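Local coordinates for protein probable uracil-DNA glycosylase (Acanthamoeba polyphaga mimivirus, PDB 5X55) that belongs to the uracil-DNA glycosylase superfamily and is built round a four-stranded parallel sheet, at residues L128-W134 / M175-P180; E100-I104 / E169-N173. The contacts are given in a common frame with arbitrary orientation. Residues are numbered along the deposited sequence.

In the modelled chain, which begins at residue 95, the first helix is 98-102; its last residues and the two after them (100-104) meet segment 169-173, which holds a beta turn, closing a 64-residue loop (contact 2). Inside that loop lies 128-134, which reaches past 169-173 to the end of helix 173-177 and the residues after it, so contact 1 closes a shorter, largely helical loop of 40 residues. The two contacts therefore cross rather than nest. Their centres lie about 11 Å apart, and they touch directly: Phe130 CE2 is 3.5 Å from Tyr101 CE1. Together they fasten the first helix and the loop before helix 135-142 to opposite ends of helix 173-177, ahead of strand 185-189.

Contact 1: residues L128-W134 / M175-P180; sequences LLFRPEW and MNVLPP
The indole of Trp134 is sandwiched between Met175 and Pro180, with its edge nitrogen bonded to a backbone carbonyl, where a loop meets the end of helix 173-177 in this uracil-DNA glycosylase superfamily fold. Met175 CB and Pro180 CD lie 3.8 and 3.6 Å from the centroid of the Trp134 five-membered ring, two CH-pi contacts on opposite faces. Met175 SD, 4.9 Å from the six-membered centroid, adds a Met-aromatic contact. Trp134 NE1 donates to Leu178 O (2.8 Å), where the chain leaves helical geometry.

The 128-134 backbone is irregular, extended at Leu129 and Arg131 and helical in phi/psi from Pro132 to Trp134. The closest CA pairs are Arg131-Asn176 (5.0 Å) and Glu133-Pro179 (5.5 Å). Asn176 (chi1 m) uses both ends of its amide on the loop backbone: ND2 donates to Leu128 O (3.3 Å) and OD1 accepts from Phe130 N (2.7 Å). Glu133 CB packs on Pro179 CB at 3.6 Å. Beyond the segments, Leu279 and Leu283 of helix 273-286 also touch Trp134. Arg131, folded back by chi1 t and chi2 and chi3 p, gives Asn176 O a bifurcated pair of bonds, from NE at 2.8 Å and NH2 at 2.9 Å.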
loop_
_atom_site.group_PDB
_atom_site.type_symbol
_atom_site.label_atom_id
_atom_site.label_comp_id
_atom_site.label_asym_id
_atom_site.label_seq_id
_atom_site.Cartn_x
_atom_site.Cartn_y
_atom_site.Cartn_z
ATOM N N LEU A 128 8.537 7.945 -12.922
ATOM C CA LEU A 128 8.065 6.656 -12.450
ATOM C C LEU A 128 6.544 6.577 -12.378
ATOM O O LEU A 128 6.001 5.542 -11.979
ATOM C CB LEU A 128 8.681 6.371 -11.078
ATOM C CG LEU A 128 10.201 6.479 -11.147
ATOM C CD1 LEU A 128 10.809 6.252 -9.785
ATOM C CD2 LEU A 128 10.744 5.488 -12.183
ATOM N N LEU A 129 5.852 7.632 -12.776
ATOM C CA LEU A 129 4.395 7.704 -12.728
ATOM C C LEU A 129 3.850 7.668 -14.155
ATOM O O LEU A 129 3.890 8.676 -14.863
ATOM C CB LEU A 129 3.982 8.971 -11.995
ATOM C CG LEU A 129 2.496 9.148 -11.741
ATOM C CD1 LEU A 129 1.987 8.054 -10.811
ATOM C CD2 LEU A 129 2.310 10.530 -11.162
ATOM N N PHE A 130 3.319 6.510 -14.568
ATOM C CA PHE A 130 2.866 6.270 -15.941
ATOM C C PHE A 130 1.373 6.519 -16.156
ATOM O O PHE A 130 0.884 6.324 -17.277
ATOM C CB PHE A 130 3.186 4.826 -16.360
ATOM C CG PHE A 130 4.538 4.337 -15.893
ATOM C CD1 PHE A 130 5.682 5.137 -16.031
ATOM C CD2 PHE A 130 4.667 3.088 -15.293
ATOM C CE1 PHE A 130 6.944 4.688 -15.602
ATOM C CE2 PHE A 130 5.928 2.628 -14.845
ATOM C CZ PHE A 130 7.069 3.432 -15.002
ATOM N N ARG A 131 0.630 6.919 -15.122
ATOM C CA ARG A 131 -0.821 7.053 -15.238
ATOM C C ARG A 131 -1.200 8.531 -15.220
ATOM O O ARG A 131 -1.074 9.185 -14.171
ATOM C CB ARG A 131 -1.522 6.287 -14.110
ATOM C CG ARG A 131 -3.043 6.336 -14.115
ATOM C CD ARG A 131 -3.682 5.513 -15.259
ATOM N NE ARG A 131 -3.513 4.076 -15.082
ATOM C CZ ARG A 131 -4.107 3.157 -15.842
ATOM N NH1 ARG A 131 -4.919 3.536 -16.818
ATOM N NH2 ARG A 131 -3.896 1.856 -15.631
ATOM N N PRO A 132 -1.684 9.086 -16.343
ATOM C CA PRO A 132 -1.868 10.549 -16.448
ATOM C C PRO A 132 -2.859 11.145 -15.461
ATOM O O PRO A 132 -2.707 12.320 -15.084
ATOM C CB PRO A 132 -2.360 10.735 -17.892
ATOM C CG PRO A 132 -1.953 9.515 -18.615
ATOM C CD PRO A 132 -1.958 8.395 -17.616
ATOM N N GLU A 133 -3.875 10.387 -15.040
ATOM C CA GLU A 133 -4.840 10.903 -14.066
ATOM C C GLU A 133 -4.212 11.313 -12.731
ATOM O O GLU A 133 -4.898 11.942 -11.922
ATOM C CB GLU A 133 -5.938 9.866 -13.798
ATOM C CG GLU A 133 -6.773 9.460 -15.027
ATOM C CD GLU A 133 -6.125 8.371 -15.883
ATOM O OE1 GLU A 133 -4.881 8.293 -15.923
ATOM O OE2 GLU A 133 -6.867 7.582 -16.518
ATOM N N TRP A 134 -2.943 10.976 -12.471
ATOM C CA TRP A 134 -2.280 11.391 -11.244
ATOM C C TRP A 134 -1.412 12.628 -11.426
ATOM O O TRP A 134 -0.918 13.169 -10.426
ATOM C CB TRP A 134 -1.419 10.249 -10.680
ATOM C CG TRP A 134 -2.204 9.135 -10.014
ATOM C CD1 TRP A 134 -2.525 7.917 -10.549
ATOM C CD2 TRP A 134 -2.751 9.141 -8.678
ATOM N NE1 TRP A 134 -3.237 7.167 -9.632
ATOM C CE2 TRP A 134 -3.390 7.898 -8.480
ATOM C CE3 TRP A 134 -2.767 10.079 -7.641
ATOM C CZ2 TRP A 134 -4.043 7.575 -7.289
ATOM C CZ3 TRP A 134 -3.410 9.747 -6.438
ATOM C CH2 TRP A 134 -4.037 8.509 -6.276
ATOM N N MET A 175 -0.666 3.162 -7.962
ATOM C CA MET A 175 -1.157 4.356 -8.658
ATOM C C MET A 175 -1.136 4.172 -10.165
ATOM O O MET A 175 -1.989 4.718 -10.868
ATOM C CB MET A 175 -0.325 5.588 -8.270
ATOM C CG MET A 175 -0.474 5.960 -6.778
ATOM S SD MET A 175 0.857 6.945 -6.068
ATOM C CE MET A 175 0.599 8.505 -6.919
ATOM N N ASN A 176 -0.169 3.418 -10.681
ATOM C CA ASN A 176 -0.139 3.180 -12.116
ATOM C C ASN A 176 -1.258 2.244 -12.544
ATOM O O ASN A 176 -1.741 2.344 -13.677
ATOM C CB ASN A 176 1.236 2.653 -12.526
ATOM C CG ASN A 176 2.301 3.749 -12.477
ATOM O OD1 ASN A 176 2.017 4.893 -12.828
ATOM N ND2 ASN A 176 3.510 3.414 -12.018
ATOM N N VAL A 177 -1.706 1.354 -11.655
ATOM C CA VAL A 177 -2.891 0.565 -11.981
ATOM C C VAL A 177 -4.158 1.400 -11.830
ATOM O O VAL A 177 -5.042 1.344 -12.679
ATOM C CB VAL A 177 -2.972 -0.711 -11.123
ATOM C CG1 VAL A 177 -4.284 -1.424 -11.409
ATOM C CG2 VAL A 177 -1.810 -1.630 -11.396
ATOM N N LEU A 178 -4.276 2.189 -10.762
ATOM C CA LEU A 178 -5.559 2.801 -10.389
ATOM C C LEU A 178 -5.535 4.311 -10.462
ATOM O O LEU A 178 -4.915 4.955 -9.593
ATOM C CB LEU A 178 -5.949 2.404 -8.973
ATOM C CG LEU A 178 -6.732 1.126 -8.756
ATOM C CD1 LEU A 178 -7.070 1.027 -7.263
ATOM C CD2 LEU A 178 -7.967 1.177 -9.634
ATOM N N PRO A 179 -6.218 4.931 -11.418
ATOM C CA PRO A 179 -6.445 6.368 -11.324
ATOM C C PRO A 179 -7.220 6.694 -10.072
ATOM O O PRO A 179 -8.001 5.861 -9.561
ATOM C CB PRO A 179 -7.242 6.686 -12.599
ATOM C CG PRO A 179 -7.782 5.390 -13.059
ATOM C CD PRO A 179 -6.803 4.352 -12.640
ATOM N N PRO A 180 -7.028 7.892 -9.504
ATOM C CA PRO A 180 -7.686 8.211 -8.222
ATOM C C PRO A 180 -9.200 8.082 -8.269
ATOM O O PRO A 180 -9.814 7.661 -7.280
ATOM C CB PRO A 180 -7.250 9.658 -7.942
ATOM C CG PRO A 180 -6.729 10.190 -9.229
ATOM C CD PRO A 180 -6.257 9.020 -10.054
#

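Contact 2: residues E100-I104 / E169-N173; sequences EYILI and ELLFN
One hydrogen bond links the two backbones through a side chain: Asn173 ND2 donates to Tyr101 O (3.1 Å, N-H...O angle 161°), in the last turn of helix 98-102. Asn173 follows the N-cap residue Phe172 and ends a type I beta turn that starts at Leu170, closed by Asn173 N to Leu170 O (3.1 Å). The same Asn173 ND2 also bonds to Met205 O, so the amide joins three parts of the chain.

One apolar contact lies beside it: Ile104 (chi1 m, chi2 t), just past the helix end, brings CD1 to 3.8 Å from Leu170 CD2. Carbon atoms also pack against polar ones by van der Waals contact: Ile102 CD1 lies 3.7 Å from Asn173 ND2, and Tyr101 (chi1 m) packs against segment 169-173, its CD1 3.6 Å from Glu169 O and its CB 3.3 Å from Asn173 OD1. The nearest CA pairs, Tyr101-Leu170 and Ile102-Asn173, are both 6.8 Å apart.

The Glu169 carboxylate turns to Arg96, in a salt bridge. This buried packing joins helix 98-102 to the start of helix 173-177, with helix 244-248 against Ile102.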
loop_
_atom_site.group_PDB
_atom_site.type_symbol
_atom_site.label_atom_id
_atom_site.label_comp_id
_atom_site.label_asym_id
_atom_site.label_seq_id
_atom_site.Cartn_x
_atom_site.Cartn_y
_atom_site.Cartn_z
ATOM N N GLU A 100 1.809 -6.409 -16.828
ATOM C CA GLU A 100 3.241 -6.648 -16.746
ATOM C C GLU A 100 3.833 -6.051 -15.476
ATOM O O GLU A 100 4.807 -6.592 -14.942
ATOM C CB GLU A 100 3.937 -6.113 -17.991
ATOM C CG GLU A 100 3.790 -7.059 -19.172
ATOM C CD GLU A 100 4.427 -6.531 -20.445
ATOM O OE1 GLU A 100 3.946 -5.512 -20.978
ATOM O OE2 GLU A 100 5.419 -7.133 -20.905
ATOM N N TYR A 101 3.233 -4.973 -14.959
ATOM C CA TYR A 101 3.647 -4.353 -13.705
ATOM C C TYR A 101 2.993 -4.989 -12.488
ATOM O O TYR A 101 3.626 -5.088 -11.431
ATOM C CB TYR A 101 3.308 -2.858 -13.695
ATOM C CG TYR A 101 3.994 -2.030 -14.753
ATOM C CD1 TYR A 101 5.290 -1.575 -14.574
ATOM C CD2 TYR A 101 3.330 -1.678 -15.921
ATOM C CE1 TYR A 101 5.921 -0.815 -15.534
ATOM C CE2 TYR A 101 3.946 -0.908 -16.888
ATOM C CZ TYR A 101 5.244 -0.475 -16.691
ATOM O OH TYR A 101 5.863 0.286 -17.661
ATOM N N ILE A 102 1.723 -5.377 -12.579
ATOM C CA ILE A 102 1.036 -5.744 -11.348
ATOM C C ILE A 102 1.028 -7.262 -11.176
ATOM O O ILE A 102 1.048 -7.762 -10.045
ATOM C CB ILE A 102 -0.386 -5.140 -11.287
ATOM C CG1 ILE A 102 -0.939 -5.232 -9.864
ATOM C CG2 ILE A 102 -1.341 -5.799 -12.261
ATOM C CD1 ILE A 102 -0.238 -4.317 -8.880
ATOM N N LEU A 103 1.026 -8.012 -12.277
ATOM C CA LEU A 103 1.027 -9.474 -12.194
ATOM C C LEU A 103 2.441 -9.984 -12.464
ATOM O O LEU A 103 2.786 -10.395 -13.571
ATOM C CB LEU A 103 0.015 -10.074 -13.161
ATOM C CG LEU A 103 -0.088 -11.585 -12.979
ATOM C CD1 LEU A 103 -0.760 -11.867 -11.655
ATOM C CD2 LEU A 103 -0.820 -12.257 -14.126
ATOM N N ILE A 104 3.257 -9.991 -11.413
ATOM C CA ILE A 104 4.700 -10.171 -11.522
ATOM C C ILE A 104 5.080 -11.617 -11.225
ATOM O O ILE A 104 4.590 -12.220 -10.261
ATOM C CB ILE A 104 5.417 -9.205 -10.560
ATOM C CG1 ILE A 104 5.197 -7.769 -10.996
ATOM C CG2 ILE A 104 6.909 -9.509 -10.463
ATOM C CD1 ILE A 104 5.672 -6.805 -9.958
ATOM N N GLU A 169 10.515 1.111 -11.369
ATOM C CA GLU A 169 9.360 0.888 -12.222
ATOM C C GLU A 169 8.191 0.287 -11.456
ATOM O O GLU A 169 7.078 0.251 -11.991
ATOM C CB GLU A 169 9.726 -0.017 -13.400
ATOM C CG GLU A 169 10.857 0.523 -14.285
ATOM C CD GLU A 169 11.221 -0.433 -15.425
ATOM O OE1 GLU A 169 10.563 -0.359 -16.497
ATOM O OE2 GLU A 169 12.142 -1.271 -15.242
ATOM N N LEU A 170 8.411 -0.173 -10.222
ATOM C CA LEU A 170 7.329 -0.644 -9.365
ATOM C C LEU A 170 6.984 0.326 -8.240
ATOM O O LEU A 170 6.021 0.078 -7.506
ATOM C CB LEU A 170 7.689 -1.998 -8.767
ATOM C CG LEU A 170 8.041 -3.062 -9.789
ATOM C CD1 LEU A 170 8.427 -4.345 -9.066
ATOM C CD2 LEU A 170 6.839 -3.275 -10.689
ATOM N N LEU A 171 7.737 1.416 -8.096
ATOM C CA LEU A 171 7.589 2.312 -6.952
ATOM C C LEU A 171 6.150 2.788 -6.764
ATOM O O LEU A 171 5.628 2.830 -5.641
ATOM C CB LEU A 171 8.515 3.517 -7.132
ATOM C CG LEU A 171 8.393 4.558 -6.020
ATOM C CD1 LEU A 171 8.827 3.930 -4.708
ATOM C CD2 LEU A 171 9.211 5.795 -6.346
ATOM N N PHE A 172 5.502 3.185 -7.852
ATOM C CA PHE A 172 4.162 3.751 -7.794
ATOM C C PHE A 172 3.137 2.790 -8.400
ATOM O O PHE A 172 2.145 3.221 -8.994
ATOM C CB PHE A 172 4.128 5.104 -8.505
ATOM C CG PHE A 172 4.898 6.202 -7.803
ATOM C CD1 PHE A 172 4.772 6.405 -6.437
ATOM C CD2 PHE A 172 5.738 7.049 -8.529
ATOM C CE1 PHE A 172 5.484 7.442 -5.787
ATOM C CE2 PHE A 172 6.451 8.078 -7.902
ATOM C CZ PHE A 172 6.313 8.277 -6.516
ATOM N N ASN A 173 3.384 1.488 -8.236
ATOM C CA ASN A 173 2.628 0.433 -8.912
ATOM C C ASN A 173 1.120 0.586 -8.739
ATOM O O ASN A 173 0.357 0.531 -9.717
ATOM C CB ASN A 173 3.083 -0.923 -8.370
ATOM C CG ASN A 173 3.081 -2.001 -9.417
ATOM O OD1 ASN A 173 2.867 -1.744 -10.605
ATOM N ND2 ASN A 173 3.347 -3.223 -8.989
#